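Local coordinates for DUF4785 domain-containing protein (Legionella pneumophila subsp. pneumophila, PDB 4KH9) that is of unknown function but binds calcium ions and is built of three domains rich in beta strands, at residues A[2-7]-A[360-364]; A[58-64]-A[134-140]; A[181-186]-A[218-222]; A[314-318]-A[330-334]; A[66-72]-A[154-160]. All blocks are in the same frame, centred on the assembly; numbering follows the deposited sequence.

Interactions 1 and 4, their centres about 18 Å apart, both tie together the two sheets of the C-terminal domain, through side chains that reach backbone atoms of the other sheet. Interaction 3, a strand pairing within the large sheet of the central domain, is buried and held chiefly by backbone bonds; the other four are partly buried. Interactions 2 and 5 belong to the N-terminal domain and touch each other: Thr66 N probably bonds to Gly134 O, 2.9 Å apart, while Ile64 packs on Val155. Interaction 2 is strand pairing with an apolar inner face and a more exposed outer one; interaction 5 relies on a buried carboxylate gripping a loop.

Interaction 1: residues A[2-7]-A[360-364]; sequences FTLPRQ and VYQYN
The hydroxyl of Tyr361 donates to the carbonyl of Pro5, OH to O 2.6 Å, arriving in the carbonyl plane on a lone pair. With CG anti to the backbone N (chi1 -172°), the Tyr361 ring reaches across to the N-terminal segment, and its OH also touches Leu4 CB. Gln7 slides past this ring in the opposite direction, its amide plane turned 65° from the ring. Gln7 NE2 gives a hydrogen bond to Val360 O (3.0 Å), while OE1 accepts from a water that in turn accepts from Gln362 N. Tyr363 receives apolar groups: Leu4 CD2 makes an off-centre CH-pi contact 4.1 Å from the ring centroid, and Pro5 CD lies 3.5 Å from Tyr363 CD1. Val360 and Tyr361 both face Leu351 in a classic beta bulge. Strand 2-3 edges one sheet of the C-terminal domain and strand 358-368 the other, so polar bonds at Pro5 and Gln7, and apolar packing at Leu4, fasten the chain's start across the two sheets.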
# COMPACT_ATOMS: atom_id res chain seq x y z
N PHE A 2 7.85 1.99 35.37
CA PHE A 2 8.24 1.04 34.33
C PHE A 2 8.81 1.79 33.13
O PHE A 2 8.14 2.64 32.55
CB PHE A 2 7.04 0.16 33.90
CG PHE A 2 7.36 -0.87 32.84
CD1 PHE A 2 7.94 -2.09 33.19
CD2 PHE A 2 7.08 -0.63 31.50
CE1 PHE A 2 8.25 -3.04 32.21
CE2 PHE A 2 7.40 -1.58 30.53
CZ PHE A 2 7.96 -2.78 30.88
N THR A 3 10.07 1.47 32.77
CA THR A 3 10.77 2.05 31.63
C THR A 3 10.35 1.29 30.37
O THR A 3 10.42 0.07 30.31
CB THR A 3 12.31 2.03 31.86
OG1 THR A 3 12.62 2.88 32.96
CG2 THR A 3 13.12 2.47 30.62
N LEU A 4 9.91 2.05 29.35
CA LEU A 4 9.45 1.51 28.08
C LEU A 4 10.63 1.36 27.10
O LEU A 4 11.65 2.04 27.29
CB LEU A 4 8.37 2.44 27.52
CG LEU A 4 7.04 2.44 28.27
CD1 LEU A 4 6.26 3.70 28.01
CD2 LEU A 4 6.22 1.21 27.95
N PRO A 5 10.53 0.50 26.06
CA PRO A 5 11.64 0.38 25.09
C PRO A 5 12.03 1.74 24.50
O PRO A 5 11.13 2.50 24.11
CB PRO A 5 11.09 -0.56 24.01
CG PRO A 5 9.98 -1.31 24.67
CD PRO A 5 9.41 -0.41 25.71
N ARG A 6 13.34 2.08 24.47
CA ARG A 6 13.80 3.36 23.95
C ARG A 6 13.62 3.45 22.44
O ARG A 6 13.83 2.46 21.73
CB ARG A 6 15.28 3.65 24.30
CG ARG A 6 15.59 3.77 25.78
CD ARG A 6 16.85 4.60 26.06
NE ARG A 6 18.06 4.06 25.42
CZ ARG A 6 18.93 3.24 26.01
NH1 ARG A 6 18.73 2.83 27.26
NH2 ARG A 6 20.00 2.81 25.35
N GLN A 7 13.24 4.63 21.95
CA GLN A 7 13.08 4.94 20.53
C GLN A 7 13.61 6.35 20.29
O GLN A 7 12.99 7.31 20.75
CB GLN A 7 11.60 4.79 20.09
CG GLN A 7 11.31 5.18 18.62
CD GLN A 7 9.82 5.21 18.28
OE1 GLN A 7 9.23 4.18 17.90
NE2 GLN A 7 9.17 6.37 18.41
N VAL A 360 3.13 6.83 16.15
CA VAL A 360 4.58 7.07 16.04
C VAL A 360 5.37 6.25 17.08
O VAL A 360 6.58 6.01 16.90
CB VAL A 360 4.94 8.56 16.08
CG1 VAL A 360 4.40 9.25 14.83
CG2 VAL A 360 4.43 9.26 17.36
N TYR A 361 4.67 5.76 18.11
CA TYR A 361 5.21 4.94 19.18
C TYR A 361 4.15 4.00 19.67
O TYR A 361 3.02 4.42 19.90
CB TYR A 361 5.78 5.76 20.35
CG TYR A 361 6.52 4.92 21.38
CD1 TYR A 361 5.83 4.19 22.35
CD2 TYR A 361 7.91 4.82 21.36
CE1 TYR A 361 6.49 3.35 23.24
CE2 TYR A 361 8.59 4.00 22.27
CZ TYR A 361 7.87 3.27 23.21
OH TYR A 361 8.51 2.46 24.12
N GLN A 362 4.51 2.72 19.84
CA GLN A 362 3.57 1.77 20.41
C GLN A 362 4.30 0.70 21.19
O GLN A 362 5.38 0.24 20.80
CB GLN A 362 2.64 1.14 19.37
CG GLN A 362 3.31 0.51 18.15
CD GLN A 362 2.34 0.36 17.01
OE1 GLN A 362 1.22 -0.15 17.18
NE2 GLN A 362 2.75 0.79 15.82
N TYR A 363 3.71 0.35 22.32
CA TYR A 363 4.11 -0.73 23.19
C TYR A 363 2.87 -1.61 23.35
O TYR A 363 1.93 -1.21 24.02
CB TYR A 363 4.68 -0.21 24.52
CG TYR A 363 5.23 -1.33 25.37
CD1 TYR A 363 6.36 -2.04 24.97
CD2 TYR A 363 4.60 -1.71 26.55
CE1 TYR A 363 6.86 -3.08 25.74
CE2 TYR A 363 5.09 -2.74 27.33
CZ TYR A 363 6.23 -3.42 26.93
OH TYR A 363 6.71 -4.46 27.68
N ASN A 364 2.86 -2.78 22.67
CA ASN A 364 1.71 -3.69 22.65
C ASN A 364 1.92 -4.94 23.53
O ASN A 364 1.36 -6.01 23.24
CB ASN A 364 1.42 -4.12 21.21
CG ASN A 364 1.17 -2.96 20.29
OD1 ASN A 364 0.14 -2.27 20.38
ND2 ASN A 364 2.12 -2.69 19.41
O HOH W 1 7.12 2.09 18.78

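Interaction 2: residues A[58-64]-A[134-140]; sequences LQRGVII and GKFILKS
Two strands of the N-terminal domain, 62-65 and 135-140, pair antiparallel at one edge of a four-stranded sheet, and the end of helix 55-60 joins on to them. Val62 faces Leu138 in a hydrogen-bonded pair, Val62 N to Leu138 O 2.7 Å and the return bond from Leu138 N to Val62 O 2.8 Å. Ile64 and Phe136 form the next such pair, with Ile64 N to Phe136 O at 2.7 Å. Ile63 and Ile137 stand between them as a non-hydrogen-bonded pair.

Side chains alternate between the faces of this sheet. On the Val62, Ile64 and Leu138 side, Ile64 holds CG1 beside its backbone N (chi1 -62°), and CD1 presses on Leu138 CB at 3.5 Å, tighter than usual for carbons. Leu58 lies alongside Leu138, pointing the same way, their CD2 atoms 3.9 Å apart. Val155 and Ile153 of strand 150-156 cover Ile64 and Leu138, placing this face against the neighbouring sheet. On the other face, Ile63 CG2 rests on Lys135 CG.

Gly61, with positive phi, turns the chain out of the helix and brings its CA against Ile137 CG2. Beside it the helix end is tied twice: Ser140 N donates to Leu58 O at 2.8 Å, and the bent chain of Lys139 carries NZ to Gln59 O, 3.2 Å away.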
# COMPACT_ATOMS: atom_id res chain seq x y z
N LEU A 58 3.27 3.28 -29.41
CA LEU A 58 2.00 2.92 -30.06
C LEU A 58 2.10 2.94 -31.56
O LEU A 58 1.47 2.13 -32.20
CB LEU A 58 0.85 3.86 -29.66
CG LEU A 58 -0.03 3.54 -28.48
CD1 LEU A 58 -1.08 4.66 -28.29
CD2 LEU A 58 -0.74 2.14 -28.62
N GLN A 59 2.87 3.89 -32.12
CA GLN A 59 3.05 4.02 -33.56
C GLN A 59 3.78 2.78 -34.09
O GLN A 59 3.40 2.23 -35.12
CB GLN A 59 3.81 5.31 -33.88
CG GLN A 59 3.78 5.67 -35.37
CD GLN A 59 4.74 6.78 -35.74
OE1 GLN A 59 5.62 7.20 -34.96
NE2 GLN A 59 4.61 7.27 -36.96
N ARG A 60 4.83 2.34 -33.37
CA ARG A 60 5.63 1.16 -33.75
C ARG A 60 4.87 -0.14 -33.40
O ARG A 60 5.06 -1.15 -34.07
CB ARG A 60 6.99 1.21 -33.03
CG ARG A 60 7.89 2.34 -33.53
CD ARG A 60 9.15 2.46 -32.71
NE ARG A 60 10.34 1.99 -33.43
CZ ARG A 60 11.25 2.79 -33.97
NH1 ARG A 60 11.13 4.11 -33.87
NH2 ARG A 60 12.31 2.29 -34.59
N GLY A 61 4.03 -0.09 -32.37
CA GLY A 61 3.27 -1.23 -31.90
C GLY A 61 3.78 -1.72 -30.57
O GLY A 61 4.99 -1.82 -30.36
N VAL A 62 2.88 -1.96 -29.66
CA VAL A 62 3.14 -2.39 -28.28
C VAL A 62 2.66 -3.84 -28.10
O VAL A 62 1.54 -4.17 -28.48
CB VAL A 62 2.42 -1.39 -27.31
CG1 VAL A 62 2.26 -1.96 -25.91
CG2 VAL A 62 3.18 -0.06 -27.27
N ILE A 63 3.50 -4.68 -27.47
CA ILE A 63 3.15 -6.06 -27.23
C ILE A 63 2.18 -6.17 -26.06
O ILE A 63 2.49 -5.69 -24.96
CB ILE A 63 4.41 -6.94 -26.99
CG1 ILE A 63 5.25 -7.05 -28.30
CG2 ILE A 63 4.04 -8.35 -26.41
CD1 ILE A 63 6.71 -7.41 -28.10
N ILE A 64 1.03 -6.82 -26.30
CA ILE A 64 0.05 -7.18 -25.28
C ILE A 64 0.19 -8.70 -25.17
O ILE A 64 -0.14 -9.40 -26.12
CB ILE A 64 -1.39 -6.70 -25.60
CG1 ILE A 64 -1.46 -5.15 -25.68
CG2 ILE A 64 -2.40 -7.27 -24.58
CD1 ILE A 64 -2.81 -4.60 -26.13
N GLY A 134 -1.70 -15.21 -26.50
CA GLY A 134 -0.32 -15.09 -26.94
C GLY A 134 0.11 -13.66 -27.09
O GLY A 134 -0.24 -12.81 -26.25
N LYS A 135 0.84 -13.37 -28.16
CA LYS A 135 1.38 -12.04 -28.38
C LYS A 135 0.48 -11.26 -29.34
O LYS A 135 0.35 -11.59 -30.52
CB LYS A 135 2.83 -12.12 -28.89
CG LYS A 135 3.44 -10.80 -29.33
CD LYS A 135 4.80 -11.05 -29.98
CE LYS A 135 5.14 -9.99 -31.01
NZ LYS A 135 6.50 -10.18 -31.58
N PHE A 136 -0.20 -10.26 -28.78
CA PHE A 136 -1.03 -9.31 -29.50
C PHE A 136 -0.19 -8.05 -29.64
O PHE A 136 0.68 -7.81 -28.80
CB PHE A 136 -2.36 -9.04 -28.78
CG PHE A 136 -3.36 -10.17 -28.70
CD1 PHE A 136 -3.19 -11.20 -27.79
CD2 PHE A 136 -4.50 -10.17 -29.49
CE1 PHE A 136 -4.13 -12.24 -27.70
CE2 PHE A 136 -5.45 -11.20 -29.40
CZ PHE A 136 -5.27 -12.22 -28.48
N ILE A 137 -0.40 -7.30 -30.71
CA ILE A 137 0.32 -6.06 -30.93
C ILE A 137 -0.72 -4.94 -31.05
O ILE A 137 -1.58 -4.97 -31.92
CB ILE A 137 1.27 -6.13 -32.17
CG1 ILE A 137 2.30 -7.28 -32.00
CG2 ILE A 137 1.97 -4.73 -32.40
CD1 ILE A 137 3.31 -7.45 -33.16
N LEU A 138 -0.67 -3.99 -30.12
CA LEU A 138 -1.53 -2.82 -30.12
C LEU A 138 -0.82 -1.73 -30.86
O LEU A 138 0.36 -1.47 -30.58
CB LEU A 138 -1.88 -2.41 -28.68
CG LEU A 138 -2.88 -1.23 -28.51
CD1 LEU A 138 -4.31 -1.60 -29.01
CD2 LEU A 138 -2.88 -0.75 -27.06
N LYS A 139 -1.49 -1.10 -31.81
CA LYS A 139 -0.86 -0.08 -32.63
C LYS A 139 -1.83 1.07 -32.88
O LYS A 139 -3.05 0.90 -32.93
CB LYS A 139 -0.41 -0.72 -33.98
CG LYS A 139 0.49 0.14 -34.88
CD LYS A 139 0.52 -0.39 -36.31
CE LYS A 139 1.72 -1.24 -36.64
NZ LYS A 139 2.94 -0.42 -36.85
N SER A 140 -1.25 2.24 -33.04
CA SER A 140 -1.97 3.45 -33.40
C SER A 140 -2.20 3.44 -34.91
O SER A 140 -1.34 2.99 -35.65
CB SER A 140 -1.15 4.66 -32.98
OG SER A 140 -1.97 5.80 -33.03

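Interaction 3: residues A[181-186]-A[218-222]; sequences ATISLH and SNVFE
Asn219 reaches along the end of strand 178-186, beginning with CB, which lies 3.4 Å from Leu185 O. CG sits between the backbone N and the carbonyl carbon (chi1 68°), a placement that points the ND2 edge of the amide at the Leu185 carbonyl. At the tip, Asn219 ND2 donates to Leu185 O at 2.8 Å in a nearly straight bond, with N-H...O 170°. The acceptor lies in the amide plane, although the donor is tilted from the plane of the carbonyl. Asn219 ND2 also comes within 4.0 Å of His186 ND1, the imidazole and amide planes standing 80° apart.

The Asn219 backbone takes part as well: its carbonyl O accepts from Leu185 N at 3.0 Å. Asn219 therefore engages both the N-H and the C=O of Leu185, using its side chain in place of a backbone donor where strand 220-226 begins. Further along, Ile183 and Phe221 form a hydrogen-bonded pair, Phe221 N to Ile183 O at 2.8 Å with a bond returned from Ile183 N. The flanking pairs, Ser184 with Val220 and Thr182 with Glu222, are non-hydrogen-bonded; between them Thr182 CG2 meets Val220 CG1 at 4.1 Å. Ile183 and Phe221 also pack against Ala199 and Val197 respectively, in the strand that carries the calcium-binding Asp196 and Asp198. This is regular antiparallel pairing inside the beta-rich central domain, which belongs to the E-set clan.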
# COMPACT_ATOMS: atom_id res chain seq x y z
N ALA A 181 11.12 -7.28 1.04
CA ALA A 181 10.00 -7.72 0.21
C ALA A 181 10.29 -9.09 -0.38
O ALA A 181 11.45 -9.46 -0.58
CB ALA A 181 9.74 -6.72 -0.90
N THR A 182 9.24 -9.87 -0.59
CA THR A 182 9.33 -11.17 -1.25
C THR A 182 8.47 -11.07 -2.48
O THR A 182 7.34 -10.60 -2.39
CB THR A 182 8.92 -12.31 -0.32
OG1 THR A 182 9.56 -12.11 0.95
CG2 THR A 182 9.28 -13.69 -0.91
N ILE A 183 9.02 -11.47 -3.64
CA ILE A 183 8.39 -11.40 -4.96
C ILE A 183 8.50 -12.79 -5.58
O ILE A 183 9.61 -13.28 -5.78
CB ILE A 183 9.09 -10.28 -5.81
CG1 ILE A 183 8.99 -8.90 -5.12
CG2 ILE A 183 8.53 -10.23 -7.26
CD1 ILE A 183 10.24 -7.93 -5.37
N SER A 184 7.36 -13.42 -5.86
CA SER A 184 7.34 -14.79 -6.40
C SER A 184 6.41 -14.92 -7.58
O SER A 184 5.32 -14.36 -7.59
CB SER A 184 6.90 -15.79 -5.33
OG SER A 184 7.28 -15.38 -4.03
N LEU A 185 6.85 -15.67 -8.59
CA LEU A 185 6.06 -15.95 -9.77
C LEU A 185 5.60 -17.40 -9.70
O LEU A 185 6.44 -18.30 -9.64
CB LEU A 185 6.85 -15.67 -11.06
CG LEU A 185 6.03 -15.80 -12.38
CD1 LEU A 185 4.90 -14.76 -12.44
CD2 LEU A 185 6.93 -15.65 -13.59
N HIS A 186 4.27 -17.62 -9.72
CA HIS A 186 3.70 -18.96 -9.59
C HIS A 186 2.78 -19.39 -10.74
O HIS A 186 2.09 -18.58 -11.36
CB HIS A 186 2.87 -19.05 -8.30
CG HIS A 186 3.63 -18.77 -7.03
ND1 HIS A 186 4.52 -19.69 -6.50
CD2 HIS A 186 3.58 -17.70 -6.21
CE1 HIS A 186 4.98 -19.14 -5.39
NE2 HIS A 186 4.42 -17.95 -5.16
N SER A 218 14.66 -20.00 -8.53
CA SER A 218 14.45 -19.69 -9.95
C SER A 218 13.25 -18.73 -10.14
O SER A 218 13.31 -17.87 -11.02
CB SER A 218 14.22 -20.97 -10.75
OG SER A 218 13.04 -21.65 -10.34
N ASN A 219 12.21 -18.83 -9.29
CA ASN A 219 11.01 -18.00 -9.41
C ASN A 219 10.77 -17.07 -8.19
O ASN A 219 9.68 -16.51 -8.08
CB ASN A 219 9.78 -18.92 -9.59
CG ASN A 219 9.45 -19.73 -8.35
OD1 ASN A 219 10.34 -20.25 -7.65
ND2 ASN A 219 8.19 -19.75 -7.98
N VAL A 220 11.72 -16.98 -7.24
CA VAL A 220 11.54 -16.15 -6.04
C VAL A 220 12.72 -15.17 -5.89
O VAL A 220 13.90 -15.55 -5.99
CB VAL A 220 11.38 -17.04 -4.77
CG1 VAL A 220 11.17 -16.20 -3.51
CG2 VAL A 220 10.25 -18.06 -4.92
N PHE A 221 12.37 -13.91 -5.58
CA PHE A 221 13.30 -12.81 -5.32
C PHE A 221 12.99 -12.17 -4.00
O PHE A 221 11.83 -12.04 -3.63
CB PHE A 221 13.23 -11.74 -6.44
CG PHE A 221 14.04 -12.08 -7.67
CD1 PHE A 221 13.58 -13.03 -8.58
CD2 PHE A 221 15.26 -11.48 -7.90
CE1 PHE A 221 14.35 -13.37 -9.70
CE2 PHE A 221 16.01 -11.80 -9.03
CZ PHE A 221 15.56 -12.75 -9.92
N GLU A 222 14.05 -11.71 -3.32
CA GLU A 222 13.93 -10.90 -2.12
C GLU A 222 14.47 -9.53 -2.42
O GLU A 222 15.43 -9.40 -3.16
CB GLU A 222 14.65 -11.54 -0.93
CG GLU A 222 13.95 -12.77 -0.39
CD GLU A 222 14.70 -13.47 0.74
OE1 GLU A 222 15.92 -13.70 0.59
OE2 GLU A 222 14.04 -13.85 1.73

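Interaction 4: residues A[314-318]-A[330-334]; sequences QTSQR and QFTFD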
# COMPACT_ATOMS: atom_id res chain seq x y z
N GLN A 314 -12.01 -0.75 29.51
CA GLN A 314 -12.15 0.62 29.00
C GLN A 314 -10.92 1.10 28.26
O GLN A 314 -9.79 0.68 28.57
CB GLN A 314 -12.39 1.54 30.22
CG GLN A 314 -12.92 2.93 29.89
CD GLN A 314 -13.17 3.77 31.12
OE1 GLN A 314 -12.39 3.80 32.09
NE2 GLN A 314 -14.27 4.50 31.08
N THR A 315 -11.13 2.00 27.30
CA THR A 315 -10.06 2.67 26.59
C THR A 315 -10.03 4.13 27.05
O THR A 315 -11.10 4.71 27.25
CB THR A 315 -10.21 2.55 25.05
OG1 THR A 315 -10.32 1.18 24.70
CG2 THR A 315 -9.04 3.15 24.28
N SER A 316 -8.82 4.69 27.20
CA SER A 316 -8.61 6.08 27.61
C SER A 316 -7.71 6.76 26.60
O SER A 316 -6.80 6.12 26.08
CB SER A 316 -7.99 6.15 29.01
OG SER A 316 -7.58 7.46 29.35
N GLN A 317 -7.97 8.03 26.32
CA GLN A 317 -7.18 8.77 25.37
C GLN A 317 -6.95 10.21 25.83
O GLN A 317 -7.91 10.95 26.06
CB GLN A 317 -7.86 8.75 23.99
CG GLN A 317 -7.03 9.44 22.93
CD GLN A 317 -7.62 9.27 21.56
OE1 GLN A 317 -7.29 8.33 20.85
NE2 GLN A 317 -8.52 10.17 21.18
N ARG A 318 -5.68 10.62 25.89
CA ARG A 318 -5.25 11.98 26.21
C ARG A 318 -4.67 12.62 24.96
O ARG A 318 -3.64 12.16 24.47
CB ARG A 318 -4.21 11.97 27.36
CG ARG A 318 -3.54 13.34 27.66
CD ARG A 318 -4.45 14.39 28.31
NE ARG A 318 -4.93 13.94 29.62
CZ ARG A 318 -5.73 14.64 30.42
NH1 ARG A 318 -6.14 15.85 30.07
NH2 ARG A 318 -6.14 14.12 31.57
N GLN A 330 -0.98 12.50 31.27
CA GLN A 330 -1.80 11.83 32.25
C GLN A 330 -3.05 11.22 31.61
O GLN A 330 -3.66 11.84 30.77
CB GLN A 330 -2.21 12.88 33.30
CG GLN A 330 -2.58 12.30 34.63
CD GLN A 330 -3.14 13.36 35.54
OE1 GLN A 330 -4.35 13.44 35.76
NE2 GLN A 330 -2.28 14.25 36.04
N PHE A 331 -3.41 10.00 32.00
CA PHE A 331 -4.63 9.35 31.51
C PHE A 331 -5.25 8.60 32.65
O PHE A 331 -4.53 8.17 33.56
CB PHE A 331 -4.40 8.47 30.26
CG PHE A 331 -3.51 7.26 30.43
CD1 PHE A 331 -2.13 7.36 30.27
CD2 PHE A 331 -4.06 6.01 30.71
CE1 PHE A 331 -1.31 6.24 30.40
CE2 PHE A 331 -3.23 4.89 30.87
CZ PHE A 331 -1.87 5.01 30.68
N THR A 332 -6.58 8.49 32.64
CA THR A 332 -7.38 7.91 33.72
C THR A 332 -8.39 6.89 33.23
O THR A 332 -8.93 7.03 32.14
CB THR A 332 -8.16 9.07 34.43
OG1 THR A 332 -7.30 10.16 34.70
CG2 THR A 332 -8.85 8.64 35.72
N PHE A 333 -8.70 5.91 34.09
CA PHE A 333 -9.75 4.92 33.87
C PHE A 333 -10.79 5.03 34.98
O PHE A 333 -10.47 5.51 36.08
CB PHE A 333 -9.19 3.49 33.79
CG PHE A 333 -8.18 3.28 32.69
CD1 PHE A 333 -8.57 3.17 31.36
CD2 PHE A 333 -6.82 3.17 32.98
CE1 PHE A 333 -7.64 2.94 30.35
CE2 PHE A 333 -5.89 2.95 31.97
CZ PHE A 333 -6.30 2.87 30.66
N ASP A 334 -12.02 4.57 34.71
CA ASP A 334 -13.10 4.64 35.68
C ASP A 334 -12.99 3.55 36.77
O ASP A 334 -12.98 3.91 37.95
CB ASP A 334 -14.46 4.55 34.98
CG ASP A 334 -14.82 5.84 34.27
OD1 ASP A 334 -14.54 6.92 34.83
OD2 ASP A 334 -15.43 5.77 33.19
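Gln314 uses both ends of its amide on Asp334: OE1 accepts from Asp334 N at 2.8 Å in the carbonyl plane, and NE2 donates to Asp334 OD2 at 2.7 Å. This carboxylate oxygen is met from above its plane, with the two flat groups 50° apart. Asp334 follows strand 325-333, which faces strand 312-322 from the other sheet of the C-terminal E-set domain, with no backbone bond between the two here. Ser316 CB packs on Phe333 CE1 at 3.5 Å; in one of its two conformers Ser316 OG lies near Thr332 O.

Farther out, Lys28 forms a salt bridge to Asp334 OD1, so one oxygen of the carboxylate serves Gln314 and the other serves strand 25-29. Arg318 NH1 is likewise held by Asn24 OD1, and His26 NE2 bonds to Thr332 N. Phe331 and Phe333 both lie against Leu346, the former ring also meeting Phe283. At the opposite end of the contact the Arg318 chain bends at chi2 and chi3, folding its guanidinium back so that Arg318 NE donates to Gln330 O over 2.7 Å, with the oxygen 15° out of the guanidinium plane.

Interaction 5: residues A[66-72]-A[154-160]; sequences TLAPGAV and SVLDKFS
The carboxylate of Asp157 and the ring of Phe159 are the flat groups that meet loop 66-72. Asp157 offers the syn sides of both oxygens to consecutive backbone N-H groups: Leu67 N reaches OD2 at 2.7 Å and Ala68 N reaches OD1 at 3.3 Å, each tilted somewhat from the carboxylate plane. Near the Phe159 ring edge lie the carbonyls of Pro69 and Gly70, Pro69 O being 3.4 Å from CD2. One ring face is partly covered by Lys158 CG, offset toward the rim.

Asp157 CG stands anti to the backbone N (chi1 -156°), which carries the carboxylate toward those N-H groups. A water sits 2.8 Å from Asp157 OD1, near Pro69 O, and accepts from Phe159 N, tying the two flat residues together. The buried OD2 also has a salt bridge to Arg255, a positive charge that would be expected to stabilise the carboxylate as an anion. Ala68 CB lies 3.4 Å from Phe159 C.

Val72 and Leu156 form a hydrogen-bonded antiparallel pair, with Val72 N to Leu156 O and Leu156 N to Val72 O both 2.8 Å. Asp157 centres an inverse gamma turn and opens a type I beta turn that ends at Ser160. Pairing thus gives way to turns where strand 150-156 ends, with an aspartate clasping the loop between strands 62-65 and 72-77, where this turn meets strand 251-264 of the central domain.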
# COMPACT_ATOMS: atom_id res chain seq x y z
N THR A 66 -0.68 -12.30 -23.39
CA THR A 66 -1.68 -12.99 -22.62
C THR A 66 -1.32 -14.47 -22.60
O THR A 66 -0.70 -14.96 -23.53
CB THR A 66 -3.11 -12.72 -23.18
OG1 THR A 66 -3.25 -13.37 -24.43
CG2 THR A 66 -3.43 -11.21 -23.30
N LEU A 67 -1.74 -15.18 -21.54
CA LEU A 67 -1.48 -16.60 -21.36
C LEU A 67 -2.77 -17.43 -21.40
O LEU A 67 -2.73 -18.67 -21.47
CB LEU A 67 -0.75 -16.83 -20.02
CG LEU A 67 0.61 -16.13 -19.87
CD1 LEU A 67 1.16 -16.30 -18.46
CD2 LEU A 67 1.62 -16.61 -20.96
N ALA A 68 -3.92 -16.75 -21.38
CA ALA A 68 -5.19 -17.46 -21.49
C ALA A 68 -6.17 -16.66 -22.32
O ALA A 68 -6.01 -15.45 -22.43
CB ALA A 68 -5.77 -17.74 -20.11
N PRO A 69 -7.21 -17.29 -22.88
CA PRO A 69 -8.18 -16.51 -23.65
C PRO A 69 -8.98 -15.56 -22.75
O PRO A 69 -9.06 -15.75 -21.51
CB PRO A 69 -9.08 -17.57 -24.29
CG PRO A 69 -8.98 -18.76 -23.40
CD PRO A 69 -7.58 -18.73 -22.85
N GLY A 70 -9.55 -14.54 -23.36
CA GLY A 70 -10.43 -13.62 -22.66
C GLY A 70 -9.78 -12.66 -21.69
O GLY A 70 -10.42 -12.26 -20.71
N ALA A 71 -8.55 -12.20 -22.00
CA ALA A 71 -7.90 -11.21 -21.18
C ALA A 71 -8.62 -9.87 -21.31
O ALA A 71 -9.23 -9.59 -22.35
CB ALA A 71 -6.43 -11.06 -21.55
N VAL A 72 -8.56 -9.05 -20.25
CA VAL A 72 -9.21 -7.74 -20.26
C VAL A 72 -8.12 -6.65 -20.39
O VAL A 72 -7.13 -6.70 -19.68
CB VAL A 72 -10.09 -7.56 -19.01
CG1 VAL A 72 -10.75 -6.18 -19.00
CG2 VAL A 72 -11.17 -8.67 -18.93
N SER A 154 -3.28 -1.48 -19.10
CA SER A 154 -3.53 -2.45 -18.04
C SER A 154 -4.05 -3.74 -18.67
O SER A 154 -4.98 -3.72 -19.47
CB SER A 154 -4.51 -1.89 -17.03
OG SER A 154 -4.75 -2.83 -16.00
N VAL A 155 -3.39 -4.85 -18.37
CA VAL A 155 -3.77 -6.16 -18.90
C VAL A 155 -4.11 -7.06 -17.74
O VAL A 155 -3.24 -7.37 -16.95
CB VAL A 155 -2.67 -6.79 -19.81
CG1 VAL A 155 -3.10 -8.17 -20.33
CG2 VAL A 155 -2.30 -5.86 -20.98
N LEU A 156 -5.37 -7.49 -17.66
CA LEU A 156 -5.83 -8.47 -16.70
C LEU A 156 -5.95 -9.80 -17.45
O LEU A 156 -6.83 -9.96 -18.30
CB LEU A 156 -7.12 -8.06 -16.00
CG LEU A 156 -7.76 -9.15 -15.10
CD1 LEU A 156 -6.89 -9.43 -13.86
CD2 LEU A 156 -9.19 -8.79 -14.73
N ASP A 157 -5.06 -10.73 -17.14
CA ASP A 157 -5.06 -12.06 -17.76
C ASP A 157 -5.97 -12.92 -16.88
O ASP A 157 -5.53 -13.81 -16.15
CB ASP A 157 -3.59 -12.57 -17.86
CG ASP A 157 -3.33 -13.60 -18.94
OD1 ASP A 157 -4.30 -13.99 -19.66
OD2 ASP A 157 -2.17 -14.01 -19.09
N LYS A 158 -7.24 -12.54 -16.90
CA LYS A 158 -8.34 -13.01 -16.09
C LYS A 158 -8.39 -14.55 -15.95
O LYS A 158 -8.69 -15.05 -14.86
CB LYS A 158 -9.68 -12.50 -16.71
CG LYS A 158 -10.89 -12.66 -15.81
CD LYS A 158 -12.16 -12.03 -16.37
CE LYS A 158 -13.27 -12.16 -15.36
NZ LYS A 158 -14.46 -11.34 -15.72
N PHE A 159 -8.12 -15.29 -17.04
CA PHE A 159 -8.30 -16.72 -16.94
C PHE A 159 -6.96 -17.48 -16.91
O PHE A 159 -6.95 -18.72 -17.00
CB PHE A 159 -9.22 -17.21 -18.07
CG PHE A 159 -10.60 -16.61 -17.92
CD1 PHE A 159 -11.48 -17.07 -16.93
CD2 PHE A 159 -11.04 -15.61 -18.78
CE1 PHE A 159 -12.75 -16.53 -16.80
CE2 PHE A 159 -12.31 -15.06 -18.65
CZ PHE A 159 -13.16 -15.53 -17.66
N SER A 160 -5.85 -16.76 -16.68
CA SER A 160 -4.53 -17.35 -16.48
C SER A 160 -4.37 -17.89 -15.07
O SER A 160 -4.91 -17.31 -14.12
CB SER A 160 -3.45 -16.32 -16.75
OG SER A 160 -2.18 -16.91 -16.53
O HOH W 2 -7.07 -14.30 -19.65
O HOH W 3 -7.46 -4.41 -17.38